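Local coordinates for protein 23S rRNA (guanine(2535)-N(1))-methyltransferase (PDB 1O9G) that methylates N1 of guanine-2535 in 23S ribosomal RNA with S-adenosyl-L-methionine as donor and so confers resistance to the orthosomycin antibiotic avilamycin, at residues L55-C60 against V172-P177; I210-R215 against S236-R241; L100-L105 against R137-G142. The protein carries 3 engineered substitutions. One frame throughout, in Å; residues are numbered along the deposited sequence.

Contacts 1 and 2 are built into one seven-stranded mixed sheet of the class I methyltransferase type, with their centres about 10 Å apart. Strand 171-175 of contact 1 neighbours strand 209-214 of contact 2, and Val172 O to Ala211 N, at 2.8 Å, is a probable hydrogen bond between them. Contact 3 lies off the sheet, where two consecutive helices meet; the chain makes this excursion between the two segments of contact 1. Its centre is about 22 Å from that of contact 1 and about 29 Å from that of contact 2. By analogy with related enzymes, the loops of contact 1 probably border the cofactor and target-base pocket.

Contact 1 of 3, residues L55-C60 against V172-P177; sequences LWDPCC and VLTDLP
Thr174 and Asp57 cross at about a right angle, and Thr174 OG1, anti to its backbone N (chi1 -164°), is placed to donate to Asp57 OD1 over 2.7 Å. The hydroxyl arrives on the syn side, 33° out of the carboxylate plane. From the opposite face of that plane Cys59 N reaches the same oxygen at 3.1 Å and closes an Asx turn, so two donors grip OD1. Asp57 OD2 accepts from water 1 at 2.6 Å; this water also donates to Cys59 O and accepts from Asp175 N. Water 2 joins Cys59 O to Asp175 O. Further back, the parallel strands are tied by Leu173 N to Trp56 O at 3.1 Å. Val172 packs beside Trp56, its CG2 lying 3.8 Å from CE3, while its CG1 touches Pro58 CD at 3.6 Å. Pro58 CB in turn sits above one face of the indole, toward the rim. Both segments leave the C-terminal ends of parallel strands in a Rossmann-like sheet, where DPCC and DLP probably correspond to cofactor-loop and target-base motifs of related methyltransferases. Leu55 and Leu173 pack on helix 64-72, Trp56 and Val172 on Leu200 of helix 190-203, and Trp56 NE1 bonds Ser83 OG of strand 77-84.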
# COMPACT_ATOMS: atom_id res chain seq x y z
N LEU A 55 3.21 8.78 -0.08
CA LEU A 55 2.66 7.57 -0.69
C LEU A 55 1.16 7.47 -0.45
O LEU A 55 0.72 7.60 0.69
CB LEU A 55 3.35 6.36 -0.10
CG LEU A 55 2.84 4.95 -0.41
CD1 LEU A 55 2.97 4.64 -1.83
CD2 LEU A 55 3.51 3.89 0.45
N TRP A 56 0.40 7.20 -1.52
CA TRP A 56 -1.05 7.10 -1.47
C TRP A 56 -1.47 5.73 -1.99
O TRP A 56 -1.06 5.32 -3.08
CB TRP A 56 -1.63 8.18 -2.35
CG TRP A 56 -3.13 8.30 -2.47
CD1 TRP A 56 -4.09 7.81 -1.63
CD2 TRP A 56 -3.81 9.06 -3.47
NE1 TRP A 56 -5.33 8.21 -2.07
CE2 TRP A 56 -5.20 8.97 -3.20
CE3 TRP A 56 -3.40 9.76 -4.61
CZ2 TRP A 56 -6.16 9.57 -3.99
CZ3 TRP A 56 -4.38 10.38 -5.41
CH2 TRP A 56 -5.73 10.27 -5.09
N ASP A 57 -2.37 5.08 -1.24
CA ASP A 57 -3.08 3.90 -1.69
C ASP A 57 -4.56 4.25 -1.74
O ASP A 57 -5.23 4.33 -0.70
CB ASP A 57 -2.84 2.73 -0.76
CG ASP A 57 -3.42 1.45 -1.29
OD1 ASP A 57 -4.31 1.50 -2.18
OD2 ASP A 57 -3.03 0.35 -0.86
N PRO A 58 -5.06 4.54 -2.95
CA PRO A 58 -6.46 4.94 -3.18
C PRO A 58 -7.46 3.80 -3.31
O PRO A 58 -8.65 4.04 -3.56
CB PRO A 58 -6.39 5.71 -4.50
CG PRO A 58 -5.34 4.98 -5.27
CD PRO A 58 -4.31 4.60 -4.21
N CYS A 59 -6.99 2.56 -3.18
CA CYS A 59 -7.84 1.38 -3.08
C CYS A 59 -7.32 0.54 -1.96
O CYS A 59 -6.91 -0.60 -2.13
CB CYS A 59 -7.90 0.56 -4.36
SG CYS A 59 -8.15 1.49 -5.86
N CYS A 60 -7.32 1.11 -0.76
CA CYS A 60 -6.49 0.57 0.29
C CYS A 60 -6.95 -0.75 0.90
O CYS A 60 -6.16 -1.41 1.55
CB CYS A 60 -6.30 1.61 1.40
SG CYS A 60 -7.77 2.03 2.35
N VAL A 172 1.78 6.47 -6.03
CA VAL A 172 0.57 5.72 -5.76
C VAL A 172 0.95 4.25 -5.92
O VAL A 172 1.60 3.86 -6.87
CB VAL A 172 -0.52 6.07 -6.75
CG1 VAL A 172 -1.67 5.02 -6.69
CG2 VAL A 172 -1.01 7.47 -6.50
N LEU A 173 0.51 3.42 -4.98
CA LEU A 173 0.78 1.98 -5.06
C LEU A 173 -0.47 1.30 -4.53
O LEU A 173 -0.87 1.53 -3.41
CB LEU A 173 2.04 1.60 -4.28
CG LEU A 173 2.63 0.21 -4.49
CD1 LEU A 173 4.09 0.18 -4.06
CD2 LEU A 173 1.86 -0.87 -3.76
N THR A 174 -1.10 0.49 -5.38
CA THR A 174 -2.31 -0.17 -5.00
C THR A 174 -2.48 -1.54 -5.66
O THR A 174 -2.04 -1.76 -6.77
CB THR A 174 -3.50 0.76 -5.26
OG1 THR A 174 -4.65 0.29 -4.56
CG2 THR A 174 -3.84 0.83 -6.75
N ASP A 175 -3.11 -2.43 -4.93
CA ASP A 175 -3.52 -3.74 -5.38
C ASP A 175 -4.96 -3.59 -5.81
O ASP A 175 -5.82 -3.16 -5.02
CB ASP A 175 -3.37 -4.73 -4.22
CG ASP A 175 -3.57 -6.17 -4.62
OD1 ASP A 175 -3.44 -6.52 -5.81
OD2 ASP A 175 -3.91 -7.03 -3.77
N LEU A 176 -5.26 -3.92 -7.05
CA LEU A 176 -6.57 -3.59 -7.60
C LEU A 176 -7.65 -4.37 -6.86
O LEU A 176 -7.45 -5.52 -6.49
CB LEU A 176 -6.60 -3.82 -9.11
CG LEU A 176 -5.71 -2.89 -9.94
CD1 LEU A 176 -5.74 -3.20 -11.42
CD2 LEU A 176 -6.06 -1.41 -9.69
N PRO A 177 -8.78 -3.71 -6.58
CA PRO A 177 -9.84 -4.33 -5.80
C PRO A 177 -10.51 -5.44 -6.57
O PRO A 177 -10.69 -5.32 -7.77
CB PRO A 177 -10.83 -3.18 -5.52
CG PRO A 177 -10.45 -2.06 -6.44
CD PRO A 177 -9.10 -2.32 -6.97
O HOH W 1 -4.12 -1.65 -2.19
O HOH W 2 -7.77 -2.99 -3.31

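Contact 2 of 3, residues I210-R215 against S236-R241; sequences IAVTDR and SAVMVR. Engineered in segment 236-241: Met239 (natural residue Leu).
Val212 and Val238 face each other across the antiparallel strand pair that is a hallmark of class I methyltransferases, in which the last strand of the sheet, 235-241, inserts between strands 209-214 and 228-232. Their side chains lie side by side and point the same way. In Val212 it is CG2, and in Val238 CG1 (chi1 65°), that stands between backbone N and carbonyl carbon, the crowded position, and these two methyls meet at 3.4 Å, closer than methyls normally pack. The pair is hydrogen-bonded in both directions, Val212 N to Val238 O and Val238 N to Val212 O. Ile210 and Val240 form a second such pair on the same face, where Ile210 CB touches Val240 CG2 at 3.9 Å and both side chains pack on Leu197 of helix 190-203. Asp214 and Ser236 make the third; Asp214 OD2 accepts from Val188 N, and Ser236 OG bonds Ser216 OG.

The other face carries the non-hydrogen-bonded pairs. Met239, an engineered substitution (Leu in the natural protein) present as selenomethionine, brings CG within 3.9 Å of Ala211 CB, and its selenium end runs off from strand 209-214. Thr213 CB lies 4.0 Å from Ala237 CB. With OG1 anti to the backbone N (chi1 180°), Thr213 adds a polar link: Ser236 O, already bonded by Asp214 N at 3.1 Å, also accepts from Thr213 OG1 at 2.8 Å, the hydroxyl standing above the carbonyl plane.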
# COMPACT_ATOMS: atom_id res chain seq x y z
N ILE A 210 2.66 6.01 -10.64
CA ILE A 210 1.49 5.21 -10.32
C ILE A 210 1.80 3.74 -10.58
O ILE A 210 2.01 3.34 -11.70
CB ILE A 210 0.26 5.62 -11.12
CG1 ILE A 210 -0.05 7.11 -10.95
CG2 ILE A 210 -0.93 4.79 -10.69
CD1 ILE A 210 -0.94 7.67 -11.99
N ALA A 211 1.75 2.95 -9.51
CA ALA A 211 2.08 1.51 -9.58
C ALA A 211 0.81 0.75 -9.18
O ALA A 211 0.26 0.93 -8.11
CB ALA A 211 3.18 1.17 -8.65
N VAL A 212 0.36 -0.11 -10.08
CA VAL A 212 -0.78 -0.98 -9.83
C VAL A 212 -0.40 -2.44 -10.03
O VAL A 212 0.40 -2.78 -10.89
CB VAL A 212 -1.97 -0.59 -10.72
CG1 VAL A 212 -2.35 0.87 -10.51
CG2 VAL A 212 -1.68 -0.79 -12.16
N THR A 213 -1.00 -3.29 -9.22
CA THR A 213 -0.75 -4.72 -9.27
C THR A 213 -2.08 -5.49 -9.26
O THR A 213 -3.10 -5.01 -8.76
CB THR A 213 0.22 -5.13 -8.14
OG1 THR A 213 0.46 -6.54 -8.18
CG2 THR A 213 -0.34 -4.84 -6.76
N ASP A 214 -2.07 -6.67 -9.87
CA ASP A 214 -3.27 -7.49 -10.11
C ASP A 214 -2.84 -8.94 -10.21
O ASP A 214 -1.66 -9.23 -10.41
CB ASP A 214 -3.91 -7.06 -11.43
CG ASP A 214 -5.42 -7.30 -11.52
OD1 ASP A 214 -5.99 -8.13 -10.77
OD2 ASP A 214 -6.11 -6.69 -12.36
N ARG A 215 -3.80 -9.84 -10.10
CA ARG A 215 -3.60 -11.24 -10.44
C ARG A 215 -3.78 -11.35 -11.94
O ARG A 215 -4.89 -11.61 -12.44
CB ARG A 215 -4.61 -12.11 -9.71
CG ARG A 215 -4.36 -13.60 -9.83
CD ARG A 215 -3.40 -14.14 -8.77
NE ARG A 215 -3.89 -13.92 -7.40
CZ ARG A 215 -3.10 -13.81 -6.32
NH1 ARG A 215 -1.78 -13.89 -6.43
NH2 ARG A 215 -3.65 -13.63 -5.12
N SER A 236 1.19 -9.60 -11.48
CA SER A 236 1.97 -8.65 -12.24
C SER A 236 1.76 -7.24 -11.69
O SER A 236 0.83 -6.98 -10.94
CB SER A 236 1.62 -8.70 -13.73
OG SER A 236 0.30 -8.27 -13.96
N ALA A 237 2.66 -6.35 -12.06
CA ALA A 237 2.53 -4.94 -11.75
C ALA A 237 2.93 -4.13 -12.96
O ALA A 237 3.67 -4.60 -13.81
CB ALA A 237 3.38 -4.59 -10.56
N VAL A 238 2.41 -2.91 -13.01
CA VAL A 238 2.78 -1.95 -14.04
C VAL A 238 2.89 -0.59 -13.35
O VAL A 238 2.17 -0.31 -12.41
CB VAL A 238 1.76 -1.94 -15.21
CG1 VAL A 238 0.40 -1.45 -14.76
CG2 VAL A 238 2.31 -1.12 -16.36
N MSE A 239 3.83 0.22 -13.85
CA MSE A 239 4.00 1.58 -13.35
C MSE A 239 3.94 2.55 -14.51
O MSE A 239 4.50 2.30 -15.54
CB MSE A 239 5.39 1.74 -12.73
CG MSE A 239 5.71 0.79 -11.61
SE MSE A 239 7.48 1.10 -10.93
CE MSE A 239 8.30 1.98 -12.50
N VAL A 240 3.26 3.66 -14.27
CA VAL A 240 3.16 4.74 -15.23
C VAL A 240 3.42 6.08 -14.55
O VAL A 240 3.27 6.24 -13.36
CB VAL A 240 1.75 4.79 -15.91
CG1 VAL A 240 1.47 3.52 -16.71
CG2 VAL A 240 0.69 5.06 -14.95
N ARG A 241 3.81 7.06 -15.34
CA ARG A 241 4.01 8.39 -14.86
C ARG A 241 2.74 9.21 -15.06
O ARG A 241 2.15 9.15 -16.12
CB ARG A 241 5.15 9.04 -15.62
CG ARG A 241 5.38 10.47 -15.22
CD ARG A 241 6.79 10.97 -15.36
NE ARG A 241 7.76 10.12 -14.69
CZ ARG A 241 8.66 9.36 -15.30
NH1 ARG A 241 8.70 9.26 -16.64
NH2 ARG A 241 9.55 8.67 -14.56

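Contact 3 of 3, residues L100-L105 against R137-G142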
# COMPACT_ATOMS: atom_id res chain seq x y z
N LEU A 100 1.03 2.92 12.73
CA LEU A 100 2.08 3.79 12.21
C LEU A 100 2.57 4.79 13.24
O LEU A 100 3.37 5.65 12.90
CB LEU A 100 1.63 4.49 10.94
CG LEU A 100 1.36 3.54 9.79
CD1 LEU A 100 0.84 4.29 8.63
CD2 LEU A 100 2.63 2.75 9.39
N SER A 101 2.09 4.70 14.47
CA SER A 101 2.69 5.49 15.55
C SER A 101 3.20 4.58 16.65
O SER A 101 2.68 3.48 16.86
CB SER A 101 1.71 6.50 16.12
OG SER A 101 0.82 5.86 17.01
N PRO A 102 4.22 5.01 17.38
CA PRO A 102 4.62 4.23 18.56
C PRO A 102 3.47 3.94 19.53
O PRO A 102 3.40 2.79 20.00
CB PRO A 102 5.72 5.08 19.19
CG PRO A 102 6.31 5.82 18.01
CD PRO A 102 5.12 6.15 17.15
N ALA A 103 2.55 4.88 19.74
CA ALA A 103 1.44 4.65 20.67
C ALA A 103 0.54 3.53 20.17
O ALA A 103 0.08 2.73 20.94
CB ALA A 103 0.61 5.91 20.90
N GLY A 104 0.29 3.47 18.87
CA GLY A 104 -0.52 2.40 18.31
C GLY A 104 0.10 1.03 18.45
O GLY A 104 -0.57 0.01 18.73
N LEU A 105 1.41 0.99 18.26
CA LEU A 105 2.15 -0.26 18.42
C LEU A 105 2.19 -0.67 19.89
O LEU A 105 2.08 -1.85 20.18
CB LEU A 105 3.55 -0.16 17.83
CG LEU A 105 3.53 -0.26 16.31
CD1 LEU A 105 4.80 0.29 15.70
CD2 LEU A 105 3.28 -1.69 15.85
N ARG A 137 11.99 -0.00 15.81
CA ARG A 137 12.41 0.42 14.48
C ARG A 137 11.70 1.72 14.05
O ARG A 137 12.37 2.63 13.57
CB ARG A 137 12.21 -0.70 13.43
CG ARG A 137 13.22 -1.82 13.56
CD ARG A 137 13.28 -2.83 12.41
NE ARG A 137 12.12 -3.73 12.32
CZ ARG A 137 11.98 -4.88 12.98
NH1 ARG A 137 12.90 -5.30 13.85
NH2 ARG A 137 10.89 -5.63 12.78
N LEU A 138 10.41 1.83 14.31
CA LEU A 138 9.66 3.00 13.93
C LEU A 138 10.22 4.25 14.62
O LEU A 138 10.43 5.29 14.00
CB LEU A 138 8.17 2.83 14.22
CG LEU A 138 7.22 4.02 13.97
CD1 LEU A 138 7.18 4.32 12.49
CD2 LEU A 138 5.85 3.72 14.48
N THR A 139 10.47 4.14 15.92
CA THR A 139 11.00 5.22 16.73
C THR A 139 12.35 5.68 16.18
O THR A 139 12.59 6.88 16.06
CB THR A 139 11.12 4.72 18.18
OG1 THR A 139 9.80 4.45 18.68
CG2 THR A 139 11.70 5.77 19.10
N ALA A 140 13.24 4.74 15.87
CA ALA A 140 14.58 5.06 15.39
C ALA A 140 14.61 5.59 13.94
O ALA A 140 15.50 6.32 13.59
CB ALA A 140 15.51 3.87 15.56
N GLU A 141 13.62 5.22 13.15
CA GLU A 141 13.61 5.51 11.71
C GLU A 141 12.79 6.74 11.33
O GLU A 141 12.62 7.03 10.14
CB GLU A 141 13.17 4.25 10.93
CG GLU A 141 14.18 3.12 11.04
CD GLU A 141 13.72 1.75 10.57
OE1 GLU A 141 12.66 1.64 9.94
OE2 GLU A 141 14.46 0.78 10.89
N GLY A 142 12.34 7.50 12.32
CA GLY A 142 11.63 8.75 12.10
C GLY A 142 10.52 9.06 13.09
O GLY A 142 10.01 10.19 13.07
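Pro102 and Thr139 are the residues whose CA atoms come nearest across the contact, 6.7 Å apart, where the start of helix 102-119 faces the end of helix 122-140. The two helices are consecutive in the chain and form a helical hairpin beside the methyltransferase sheet. Ser101 is the N-cap of the first helix: its OG accepts from Gly104 N at 3.1 Å, with an N-H...O angle of 161°, while Leu105 N bonds back to Ser101 O. Helix 122-140 ends close by.

Leu138 carries the contact. Its CG is anti to the backbone N (chi1 176°), and the methyl CD2 beyond it enters the bend that leads into helix 102-119. This one carbon lies 3.5 Å from Leu100 O and at the same distance from Ser101 C. It also meets Pro102 CD at 3.7 Å, the two side chains crossing at about a right angle, and Leu105 CD1 at 3.8 Å. Leu71 of helix 64-72 packs against the same leucine, and Arg135, one turn earlier in helix 122-140, touches both Pro102 and Leu105. Toward the solvent side, Thr139 OG1 lies 3.8 Å from Pro102 CG, but its hydrogen bond goes to Arg135 O within its own helix.

No hydrogen bond joins the two segments. Ser101 OG is used in the cap and Thr139 OG1 in its bond to Arg135 O, and the helix ends meet through van der Waals packing centred on a single leucine methyl.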